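Local coordinates for protein arylesterase (Sulfolobus solfataricus, PDB 5L2P) that hydrolyses a broad range of aromatic esters, p-nitrophenyl fatty acid esters and aryl dialkyl phosphates such as paraoxon, at residues V134-R137 and E142-I145; A178-V183 and V295-L300; A243-A248 and E258-R263. All blocks are in the same frame, centred on the assembly; numbering follows the deposited sequence.

How the contacts relate
Contacts 2 and 3 each lay a helix on the central sheet of the alpha/beta-hydrolase fold, while contact 1 joins two consecutive helices at its margin. Contacts 2 and 3 share the sheet directly: strands 178-182 and 242-248 are neighbours, probably hydrogen-bonded from Val183 N to Val246 O (2.7 Å) and from Ile244 N to Gln179 O (2.9 Å), and their helices lie on opposite faces. The two contact centres are 11 Å apart. Both strands end near the inferred catalytic residues: the side chain of Val182 is about 7 Å from that of Ser156, and that of Thr247 about 6 Å from that of Asp251. Contact 1 stands apart, its centre 20 Å from contact 2 and 28 Å from contact 3, away from the active site.

Contact 1 (V134-R137 and E142-I145); sequences VWAR and ELGI
The carbonyl oxygen of Leu143 accepts a hydrogen bond from NH2 of Arg72, while the side chain of the same residue turns back to meet Trp135 and Ala136. Just after it a Schellman motif, with Gly144 as its C-prime residue, ends the short helix 140-143, which packs beside the end of helix 124-138. Ile145 N reaches Ala140 O and Gly144 N reaches Gly141 O; the reversal requires positive phi (67°), which glycine, lacking a CB, adopts at little cost. Leu143 carries the contact through its CD1 methyl. With CG anti to the carbonyl carbon (chi1 -58°), the branch extends toward the preceding helix and crosses the indole at about a right angle, CD1 lying obliquely 4.1 Å from Trp135 CZ3. The same methyl is 4.4 Å from Ala136 CB, and the small alanine leaves room for it beside the helix. The broad indole suits its place because it spans from Leu143 to Met53 and Ile55 on strand 49-56. Ala136 rests on Leu77 and Met79 of strand 77-81, and Leu143 also touches Ile110 of the neighbouring strand 108-112, which makes this corner a small apolar cluster against the sheet. Ile145, buried beyond the turn, adds its own branch: its CD1 comes within 4.1 Å of Ala136 O, and Leu143 CD1 approaches that oxygen to 3.7 Å.

Contact 2 (A178-V183 and V295-L300); sequences AQVPVV and VMIGAL
Strand 178-182 packs against helix 287-305, and the two backbones are nearest where Val180 CA stands 8.1 Å from Ile297 CA, a spacing filled by one branched side chain from each side. The helical run keeps its regular pattern, with Ala299 N bonded to Val295 O (3.0 Å). No hydrogen bond joins helix to strand, so the contact is wholly apolar. In the extended strand Val180 and Val182 direct their CB atoms to the helix, whereas Pro181 between them turns to the other face and meets Val245. Ile297 serves both valines. Its CG1 is anti to the carbonyl carbon (chi1 -74°), which sends CD1 out along the strand while CG2 stays closer to the helix. Val180 meets it tip to tip: CG1 is 3.8 Å from Ile297 CG2 and equally close to CD1, so the valine methyl sits between the two ends of the isoleucine. Val182 comes obliquely instead, its CG2 lying 3.8 Å from Ile297 CD1. Valine suits the strand, where beta-branching goes with extended backbone; isoleucine suits the helix position because its two branches reach two valines at once. An alanine at Ile297 would probably take away the apolar partner that Val180 CG1 and Val182 CG2 share on the helix and open a gap there. Ile297 also touches Phe153 and Leu101, while Met296 and Leu300 pack on Leu300 and Met296 of a second subunit. The side chain of Val182 is about 7 Å from that of Ser156, the inferred nucleophile on a probable nucleophile elbow. A C-terminal helix laid on the central sheet is typical of the alpha/beta-hydrolase fold.

Contact 3 (A243-A248 and E258-R263); sequences AIVVTA and EAYAYR
Thr247 sets OG1 between its backbone N and carbonyl carbon (chi1 57°), and Glu258 has CG anti to its carbonyl carbon and an extended chain beyond; the two side chains cross at about a right angle, which brings the carboxylate to OG1. Thr247 OG1 donates to Glu258 OE2 at 3.1 Å, meeting the anti side from 34° out of the carboxylate plane. Threonine suits this strand position since its other branch is apolar: CG2 lies 3.8 Å from Glu258 CG. The acid is buried but well matched. OE2 also forms a salt bridge with Arg275 NE and accepts from Asn277 of a second subunit, while OE1 forms a salt bridge with Lys193 NZ of a third subunit; these charges would be expected to keep the carboxylate ionised. Two residues earlier on the strand, Val245 CG2 packs 3.9 Å from Ala261 CB, a residue small enough to let the helix settle close, and meets Tyr260 CD2 at the ring edge (4.4 Å). Strand 243-248 and helix 258-263 run nearly antiparallel, at 157° with axes 8.6 Å apart, as the first two elements of a beta-alpha-beta unit completed by strand 271-276, whose Ser273 touches Ala261; on the other side of the strand lies strand 178-182.

Contact 1 (V134-R137 and E142-I145)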
ATOM      1  N   VAL A 134      39.333   5.981   3.273  1.00 53.09           N
ATOM      2  CA  VAL A 134      40.448   6.686   3.900  1.00 54.15           C
ATOM      3  C   VAL A 134      41.695   6.643   3.010  1.00 53.87           C
ATOM      4  O   VAL A 134      42.363   7.646   2.848  1.00 58.19           O
ATOM      5  CB  VAL A 134      40.774   6.074   5.281  1.00 54.80           C
ATOM      6  CG1 VAL A 134      42.060   6.633   5.870  1.00 56.16           C
ATOM      7  CG2 VAL A 134      39.607   6.278   6.220  1.00 54.58           C
ATOM      8  N   TRP A 135      41.980   5.488   2.406  1.00 54.09           N
ATOM      9  CA  TRP A 135      43.113   5.364   1.442  1.00 52.47           C
ATOM     10  C   TRP A 135      42.955   6.305   0.266  1.00 51.50           C
ATOM     11  O   TRP A 135      43.889   6.970  -0.102  1.00 53.08           O
ATOM     12  CB  TRP A 135      43.247   3.915   0.949  1.00 52.15           C
ATOM     13  CG  TRP A 135      44.289   3.718  -0.054  1.00 53.08           C
ATOM     14  CD1 TRP A 135      45.572   3.407   0.191  1.00 54.66           C
ATOM     15  CD2 TRP A 135      44.166   3.853  -1.481  1.00 51.64           C
ATOM     16  NE1 TRP A 135      46.276   3.349  -0.984  1.00 54.74           N
ATOM     17  CE2 TRP A 135      45.436   3.606  -2.026  1.00 53.02           C
ATOM     18  CE3 TRP A 135      43.122   4.176  -2.338  1.00 50.52           C
ATOM     19  CZ2 TRP A 135      45.697   3.657  -3.394  1.00 53.83           C
ATOM     20  CZ3 TRP A 135      43.389   4.271  -3.710  1.00 52.87           C
ATOM     21  CH2 TRP A 135      44.666   3.993  -4.225  1.00 53.55           C
ATOM     22  N   ALA A 136      41.771   6.358  -0.324  1.00 51.33           N
ATOM     23  CA  ALA A 136      41.502   7.254  -1.465  1.00 54.06           C
ATOM     24  C   ALA A 136      41.695   8.722  -1.102  1.00 58.40           C
ATOM     25  O   ALA A 136      42.236   9.511  -1.902  1.00 58.16           O
ATOM     26  CB  ALA A 136      40.082   7.047  -1.963  1.00 54.91           C
ATOM     27  N   ARG A 137      41.236   9.100   0.095  1.00 61.88           N
ATOM     28  CA  ARG A 137      41.398  10.483   0.561  1.00 64.56           C
ATOM     29  C   ARG A 137      42.868  10.807   0.790  1.00 64.21           C
ATOM     30  O   ARG A 137      43.329  11.870   0.402  1.00 65.26           O
ATOM     31  CB  ARG A 137      40.606  10.728   1.849  1.00 67.52           C
ATOM     32  CG  ARG A 137      40.562  12.162   2.254  1.00 72.18           C
ATOM     33  CD  ARG A 137      40.066  12.289   3.670  1.00 76.75           C
ATOM     34  NE  ARG A 137      41.046  11.766   4.612  1.00 80.82           N
ATOM     35  CZ  ARG A 137      40.888  11.819   5.929  1.00 84.81           C
ATOM     36  NH1 ARG A 137      39.781  12.365   6.441  1.00 82.42           N
ATOM     37  NH2 ARG A 137      41.831  11.321   6.735  1.00 85.37           N
ATOM     38  N   GLU A 142      47.386  12.064  -5.825  1.00 83.42           N
ATOM     39  CA  GLU A 142      47.886  11.046  -6.757  1.00 81.32           C
ATOM     40  C   GLU A 142      46.786  10.666  -7.748  1.00 77.21           C
ATOM     41  O   GLU A 142      47.055  10.454  -8.932  1.00 77.48           O
ATOM     42  CB  GLU A 142      48.354   9.810  -5.971  1.00 83.60           C
ATOM     43  CG  GLU A 142      49.188   8.806  -6.744  1.00 91.35           C
ATOM     44  CD  GLU A 142      50.607   9.301  -7.015  1.00 97.82           C
ATOM     45  OE1 GLU A 142      50.966  10.323  -6.383  1.00104.43           O
ATOM     46  OE2 GLU A 142      51.324   8.707  -7.862  1.00 96.37           O
ATOM     47  N   LEU A 143      45.548  10.608  -7.257  1.00 71.02           N
ATOM     48  CA  LEU A 143      44.400  10.237  -8.083  1.00 67.73           C
ATOM     49  C   LEU A 143      43.838  11.421  -8.896  1.00 64.87           C
ATOM     50  O   LEU A 143      43.015  11.248  -9.759  1.00 62.12           O
ATOM     51  CB  LEU A 143      43.326   9.607  -7.202  1.00 66.96           C
ATOM     52  CG  LEU A 143      43.770   8.361  -6.399  1.00 68.94           C
ATOM     53  CD1 LEU A 143      42.801   7.985  -5.275  1.00 70.09           C
ATOM     54  CD2 LEU A 143      43.948   7.141  -7.293  1.00 71.46           C
ATOM     55  N   GLY A 144      44.292  12.626  -8.610  1.00 65.43           N
ATOM     56  CA  GLY A 144      43.751  13.830  -9.227  1.00 65.84           C
ATOM     57  C   GLY A 144      42.306  14.143  -8.816  1.00 65.54           C
ATOM     58  O   GLY A 144      41.495  14.584  -9.641  1.00 62.49           O
ATOM     59  N   ILE A 145      41.986  13.920  -7.549  1.00 66.02           N
ATOM     60  CA  ILE A 145      40.636  14.165  -7.081  1.00 68.29           C
ATOM     61  C   ILE A 145      40.626  15.141  -5.914  1.00 68.02           C
ATOM     62  O   ILE A 145      41.608  15.257  -5.164  1.00 66.88           O
ATOM     63  CB  ILE A 145      39.908  12.864  -6.691  1.00 68.84           C
ATOM     64  CG1 ILE A 145      40.667  12.097  -5.620  1.00 71.86           C
ATOM     65  CG2 ILE A 145      39.782  11.941  -7.899  1.00 71.84           C
ATOM     66  CD1 ILE A 145      39.784  11.605  -4.500  1.00 73.24           C
TER

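Contact 2 (A178-V183 and V295-L300)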
ATOM      1  N   ALA A 178      28.467  12.790  -0.834  1.00 52.74           N
ATOM      2  CA  ALA A 178      27.218  12.106  -1.146  1.00 48.69           C
ATOM      3  C   ALA A 178      27.261  10.610  -0.854  1.00 50.33           C
ATOM      4  O   ALA A 178      28.314  10.018  -0.707  1.00 46.77           O
ATOM      5  CB  ALA A 178      26.872  12.316  -2.602  1.00 47.47           C
ATOM      6  N   GLN A 179      26.073  10.013  -0.737  1.00 56.15           N
ATOM      7  CA  GLN A 179      25.929   8.563  -0.572  1.00 53.89           C
ATOM      8  C   GLN A 179      24.781   8.070  -1.446  1.00 51.78           C
ATOM      9  O   GLN A 179      23.706   8.689  -1.503  1.00 48.45           O
ATOM     10  CB  GLN A 179      25.648   8.215   0.899  1.00 58.12           C
ATOM     11  CG  GLN A 179      24.413   8.898   1.476  1.00 59.60           C
ATOM     12  CD  GLN A 179      24.074   8.338   2.843  1.00 65.00           C
ATOM     13  OE1 GLN A 179      24.175   7.109   3.071  1.00 64.25           O
ATOM     14  NE2 GLN A 179      23.686   9.232   3.785  1.00 66.93           N
ATOM     15  N   VAL A 180      25.008   6.944  -2.116  1.00 49.87           N
ATOM     16  CA  VAL A 180      24.026   6.397  -3.018  1.00 48.77           C
ATOM     17  C   VAL A 180      23.785   4.918  -2.748  1.00 50.65           C
ATOM     18  O   VAL A 180      24.298   4.070  -3.461  1.00 49.92           O
ATOM     19  CB  VAL A 180      24.438   6.615  -4.481  1.00 48.77           C
ATOM     20  CG1 VAL A 180      23.313   6.236  -5.433  1.00 47.91           C
ATOM     21  CG2 VAL A 180      24.786   8.082  -4.695  1.00 49.41           C
ATOM     22  N   PRO A 181      22.976   4.612  -1.711  1.00 51.33           N
ATOM     23  CA  PRO A 181      22.553   3.234  -1.496  1.00 49.67           C
ATOM     24  C   PRO A 181      21.421   2.858  -2.429  1.00 49.96           C
ATOM     25  O   PRO A 181      20.335   3.452  -2.389  1.00 50.86           O
ATOM     26  CB  PRO A 181      22.096   3.225  -0.033  1.00 50.34           C
ATOM     27  CG  PRO A 181      21.742   4.631   0.271  1.00 49.78           C
ATOM     28  CD  PRO A 181      22.441   5.529  -0.687  1.00 49.75           C
ATOM     29  N   VAL A 182      21.680   1.866  -3.271  1.00 50.17           N
ATOM     30  CA  VAL A 182      20.685   1.354  -4.184  1.00 47.60           C
ATOM     31  C   VAL A 182      20.182   0.020  -3.622  1.00 49.82           C
ATOM     32  O   VAL A 182      20.957  -0.864  -3.239  1.00 52.08           O
ATOM     33  CB  VAL A 182      21.308   1.140  -5.555  1.00 49.85           C
ATOM     34  CG1 VAL A 182      20.308   0.508  -6.529  1.00 51.76           C
ATOM     35  CG2 VAL A 182      21.833   2.458  -6.081  1.00 49.29           C
ATOM     36  N   VAL A 183      18.868  -0.122  -3.591  1.00 50.14           N
ATOM     37  CA  VAL A 183      18.214  -1.267  -2.981  1.00 50.08           C
ATOM     38  C   VAL A 183      18.929  -1.821  -1.726  1.00 48.37           C
ATOM     39  O   VAL A 183      19.068  -3.024  -1.572  1.00 49.04           O
ATOM     40  CB  VAL A 183      17.926  -2.364  -4.027  1.00 53.63           C
ATOM     41  CG1 VAL A 183      16.963  -1.805  -5.098  1.00 55.28           C
ATOM     42  CG2 VAL A 183      19.232  -2.902  -4.657  1.00 52.59           C
ATOM     43  N   VAL A 295      22.756   5.635 -15.108  1.00 47.32           N
ATOM     44  CA  VAL A 295      22.915   6.898 -15.833  1.00 49.73           C
ATOM     45  C   VAL A 295      22.247   8.080 -15.106  1.00 49.22           C
ATOM     46  O   VAL A 295      22.828   9.166 -15.041  1.00 47.10           O
ATOM     47  CB  VAL A 295      22.359   6.773 -17.272  1.00 49.78           C
ATOM     48  CG1 VAL A 295      22.160   8.111 -17.945  1.00 50.15           C
ATOM     49  CG2 VAL A 295      23.306   5.946 -18.109  1.00 50.75           C
ATOM     50  N   MET A 296      21.045   7.850 -14.586  1.00 50.74           N
ATOM     51  CA  MET A 296      20.350   8.887 -13.761  1.00 53.94           C
ATOM     52  C   MET A 296      21.187   9.306 -12.543  1.00 51.04           C
ATOM     53  O   MET A 296      21.370  10.505 -12.248  1.00 49.00           O
ATOM     54  CB  MET A 296      18.980   8.385 -13.272  1.00 54.70           C
ATOM     55  CG  MET A 296      17.978   8.271 -14.387  1.00 60.19           C
ATOM     56  SD  MET A 296      16.298   7.941 -13.865  1.00 70.51           S
ATOM     57  CE  MET A 296      16.477   6.326 -13.175  1.00 65.93           C
ATOM     58  N   ILE A 297      21.687   8.297 -11.833  1.00 49.99           N
ATOM     59  CA  ILE A 297      22.494   8.538 -10.659  1.00 50.24           C
ATOM     60  C   ILE A 297      23.734   9.314 -11.035  1.00 51.04           C
ATOM     61  O   ILE A 297      24.115  10.227 -10.316  1.00 53.04           O
ATOM     62  CB  ILE A 297      22.850   7.224  -9.965  1.00 52.29           C
ATOM     63  CG1 ILE A 297      21.620   6.652  -9.237  1.00 52.29           C
ATOM     64  CG2 ILE A 297      24.010   7.396  -8.994  1.00 54.76           C
ATOM     65  CD1 ILE A 297      21.777   5.188  -8.793  1.00 53.19           C
ATOM     66  N   GLY A 298      24.393   8.927 -12.135  1.00 53.30           N
ATOM     67  CA  GLY A 298      25.596   9.613 -12.615  1.00 52.58           C
ATOM     68  C   GLY A 298      25.362  11.086 -12.926  1.00 52.37           C
ATOM     69  O   GLY A 298      26.181  11.936 -12.588  1.00 53.26           O
ATOM     70  N   ALA A 299      24.241  11.376 -13.569  1.00 50.39           N
ATOM     71  CA  ALA A 299      23.864  12.751 -13.869  1.00 50.67           C
ATOM     72  C   ALA A 299      23.719  13.614 -12.590  1.00 52.00           C
ATOM     73  O   ALA A 299      24.120  14.771 -12.570  1.00 51.94           O
ATOM     74  CB  ALA A 299      22.563  12.787 -14.657  1.00 49.24           C
ATOM     75  N   LEU A 300      23.146  13.037 -11.543  1.00 50.98           N
ATOM     76  CA  LEU A 300      22.994  13.721 -10.268  1.00 51.86           C
ATOM     77  C   LEU A 300      24.294  13.901  -9.537  1.00 52.10           C
ATOM     78  O   LEU A 300      24.545  14.965  -8.993  1.00 51.39           O
ATOM     79  CB  LEU A 300      22.007  12.973  -9.366  1.00 53.13           C
ATOM     80  CG  LEU A 300      20.558  12.973  -9.876  1.00 52.87           C
ATOM     81  CD1 LEU A 300      19.714  12.075  -8.977  1.00 53.67           C
ATOM     82  CD2 LEU A 300      20.000  14.388  -9.931  1.00 52.74           C
TER

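Contact 3 (A243-A248 and E258-R263)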
ATOM      1  N   ALA A 243      21.899  12.231   0.300  1.00 50.96           N
ATOM      2  CA  ALA A 243      21.602  10.867  -0.134  1.00 51.30           C
ATOM      3  C   ALA A 243      20.742  10.731  -1.386  1.00 50.76           C
ATOM      4  O   ALA A 243      19.814  11.485  -1.588  1.00 50.11           O
ATOM      5  CB  ALA A 243      20.944  10.105   0.996  1.00 51.06           C
ATOM      6  N   ILE A 244      21.055   9.741  -2.202  1.00 51.74           N
ATOM      7  CA  ILE A 244      20.168   9.296  -3.258  1.00 50.50           C
ATOM      8  C   ILE A 244      19.843   7.830  -2.973  1.00 50.57           C
ATOM      9  O   ILE A 244      20.651   6.963  -3.238  1.00 50.77           O
ATOM     10  CB  ILE A 244      20.831   9.438  -4.637  1.00 51.78           C
ATOM     11  CG1 ILE A 244      21.163  10.905  -4.889  1.00 54.20           C
ATOM     12  CG2 ILE A 244      19.925   8.909  -5.743  1.00 52.57           C
ATOM     13  CD1 ILE A 244      22.076  11.174  -6.067  1.00 57.45           C
ATOM     14  N   VAL A 245      18.654   7.562  -2.431  1.00 49.91           N
ATOM     15  CA  VAL A 245      18.183   6.192  -2.146  1.00 47.14           C
ATOM     16  C   VAL A 245      17.227   5.691  -3.222  1.00 47.04           C
ATOM     17  O   VAL A 245      16.249   6.325  -3.549  1.00 45.51           O
ATOM     18  CB  VAL A 245      17.509   6.078  -0.779  1.00 45.05           C
ATOM     19  CG1 VAL A 245      17.199   4.647  -0.432  1.00 44.85           C
ATOM     20  CG2 VAL A 245      18.390   6.667   0.303  1.00 45.72           C
ATOM     21  N   VAL A 246      17.553   4.526  -3.780  1.00 46.42           N
ATOM     22  CA  VAL A 246      16.787   3.970  -4.878  1.00 45.24           C
ATOM     23  C   VAL A 246      16.237   2.623  -4.440  1.00 44.66           C
ATOM     24  O   VAL A 246      16.962   1.833  -3.848  1.00 47.91           O
ATOM     25  CB  VAL A 246      17.644   3.807  -6.132  1.00 47.67           C
ATOM     26  CG1 VAL A 246      16.808   3.303  -7.321  1.00 50.05           C
ATOM     27  CG2 VAL A 246      18.274   5.127  -6.485  1.00 48.38           C
ATOM     28  N   THR A 247      14.940   2.401  -4.665  1.00 42.34           N
ATOM     29  CA  THR A 247      14.305   1.165  -4.332  1.00 39.98           C
ATOM     30  C   THR A 247      13.615   0.564  -5.571  1.00 40.99           C
ATOM     31  O   THR A 247      13.429   1.243  -6.593  1.00 41.11           O
ATOM     32  CB  THR A 247      13.291   1.332  -3.194  1.00 39.48           C
ATOM     33  OG1 THR A 247      12.291   2.305  -3.528  1.00 40.56           O
ATOM     34  CG2 THR A 247      13.983   1.713  -1.903  1.00 38.59           C
ATOM     35  N   ALA A 248      13.216  -0.707  -5.456  1.00 39.33           N
ATOM     36  CA  ALA A 248      12.433  -1.361  -6.464  1.00 38.87           C
ATOM     37  C   ALA A 248      11.086  -1.826  -5.895  1.00 37.82           C
ATOM     38  O   ALA A 248      11.010  -2.302  -4.760  1.00 37.01           O
ATOM     39  CB  ALA A 248      13.200  -2.555  -7.002  1.00 39.59           C
ATOM     40  N   GLU A 258      13.032   2.739   1.751  1.00 41.42           N
ATOM     41  CA  GLU A 258      12.213   3.959   1.773  1.00 42.80           C
ATOM     42  C   GLU A 258      12.091   4.558   3.183  1.00 40.87           C
ATOM     43  O   GLU A 258      12.145   5.744   3.328  1.00 39.53           O
ATOM     44  CB  GLU A 258      10.847   3.702   1.139  1.00 44.29           C
ATOM     45  CG  GLU A 258      10.971   3.444  -0.378  1.00 46.70           C
ATOM     46  CD  GLU A 258       9.652   3.103  -1.061  1.00 50.51           C
ATOM     47  OE1 GLU A 258       8.655   2.741  -0.383  1.00 50.74           O
ATOM     48  OE2 GLU A 258       9.603   3.190  -2.296  1.00 53.37           O
ATOM     49  N   ALA A 259      12.050   3.703   4.200  1.00 40.54           N
ATOM     50  CA  ALA A 259      12.155   4.122   5.590  1.00 41.24           C
ATOM     51  C   ALA A 259      13.440   4.837   5.954  1.00 45.12           C
ATOM     52  O   ALA A 259      13.427   5.821   6.681  1.00 51.54           O
ATOM     53  CB  ALA A 259      11.997   2.915   6.487  1.00 42.32           C
ATOM     54  N   TYR A 260      14.571   4.322   5.474  1.00 48.21           N
ATOM     55  CA  TYR A 260      15.889   4.924   5.699  1.00 46.64           C
ATOM     56  C   TYR A 260      15.955   6.312   5.082  1.00 46.55           C
ATOM     57  O   TYR A 260      16.437   7.244   5.692  1.00 47.97           O
ATOM     58  CB  TYR A 260      16.981   4.038   5.072  1.00 46.37           C
ATOM     59  CG  TYR A 260      18.403   4.518   5.353  1.00 45.53           C
ATOM     60  CD1 TYR A 260      18.966   4.405   6.608  1.00 46.78           C
ATOM     61  CD2 TYR A 260      19.178   5.088   4.355  1.00 46.07           C
ATOM     62  CE1 TYR A 260      20.262   4.849   6.868  1.00 47.93           C
ATOM     63  CE2 TYR A 260      20.463   5.549   4.613  1.00 44.81           C
ATOM     64  CZ  TYR A 260      20.988   5.442   5.877  1.00 46.36           C
ATOM     65  OH  TYR A 260      22.269   5.902   6.180  1.00 50.06           O
ATOM     66  N   ALA A 261      15.428   6.436   3.873  1.00 45.47           N
ATOM     67  CA  ALA A 261      15.401   7.698   3.171  1.00 45.39           C
ATOM     68  C   ALA A 261      14.510   8.702   3.899  1.00 48.48           C
ATOM     69  O   ALA A 261      14.870   9.859   4.025  1.00 46.86           O
ATOM     70  CB  ALA A 261      14.915   7.497   1.758  1.00 46.01           C
ATOM     71  N   TYR A 262      13.366   8.273   4.419  1.00 50.63           N
ATOM     72  CA  TYR A 262      12.547   9.199   5.211  1.00 55.59           C
ATOM     73  C   TYR A 262      13.240   9.618   6.504  1.00 54.27           C
ATOM     74  O   TYR A 262      13.194  10.786   6.869  1.00 55.85           O
ATOM     75  CB  TYR A 262      11.127   8.695   5.491  1.00 59.85           C
ATOM     76  CG  TYR A 262      10.382   9.697   6.366  1.00 70.59           C
ATOM     77  CD1 TYR A 262      10.190  11.022   5.953  1.00 75.49           C
ATOM     78  CD2 TYR A 262       9.897   9.330   7.617  1.00 78.82           C
ATOM     79  CE1 TYR A 262       9.539  11.943   6.770  1.00 84.07           C
ATOM     80  CE2 TYR A 262       9.235  10.230   8.440  1.00 84.89           C
ATOM     81  CZ  TYR A 262       9.074  11.548   8.021  1.00 88.21           C
ATOM     82  OH  TYR A 262       8.425  12.462   8.823  1.00 91.56           O
ATOM     83  N   ARG A 263      13.882   8.678   7.181  1.00 51.63           N
ATOM     84  CA  ARG A 263      14.620   8.992   8.390  1.00 53.03           C
ATOM     85  C   ARG A 263      15.715  10.045   8.181  1.00 51.30           C
ATOM     86  O   ARG A 263      15.945  10.901   9.061  1.00 49.36           O
ATOM     87  CB  ARG A 263      15.222   7.730   9.021  1.00 53.52           C
ATOM     88  CG  ARG A 263      14.206   6.938   9.812  1.00 56.14           C
ATOM     89  CD  ARG A 263      14.022   7.448  11.229  1.00 60.79           C
ATOM     90  NE  ARG A 263      15.132   7.113  12.123  1.00 65.85           N
ATOM     91  CZ  ARG A 263      15.411   5.883  12.577  1.00 68.44           C
ATOM     92  NH1 ARG A 263      14.696   4.804  12.180  1.00 69.19           N
ATOM     93  NH2 ARG A 263      16.436   5.719  13.417  1.00 66.64           N
TER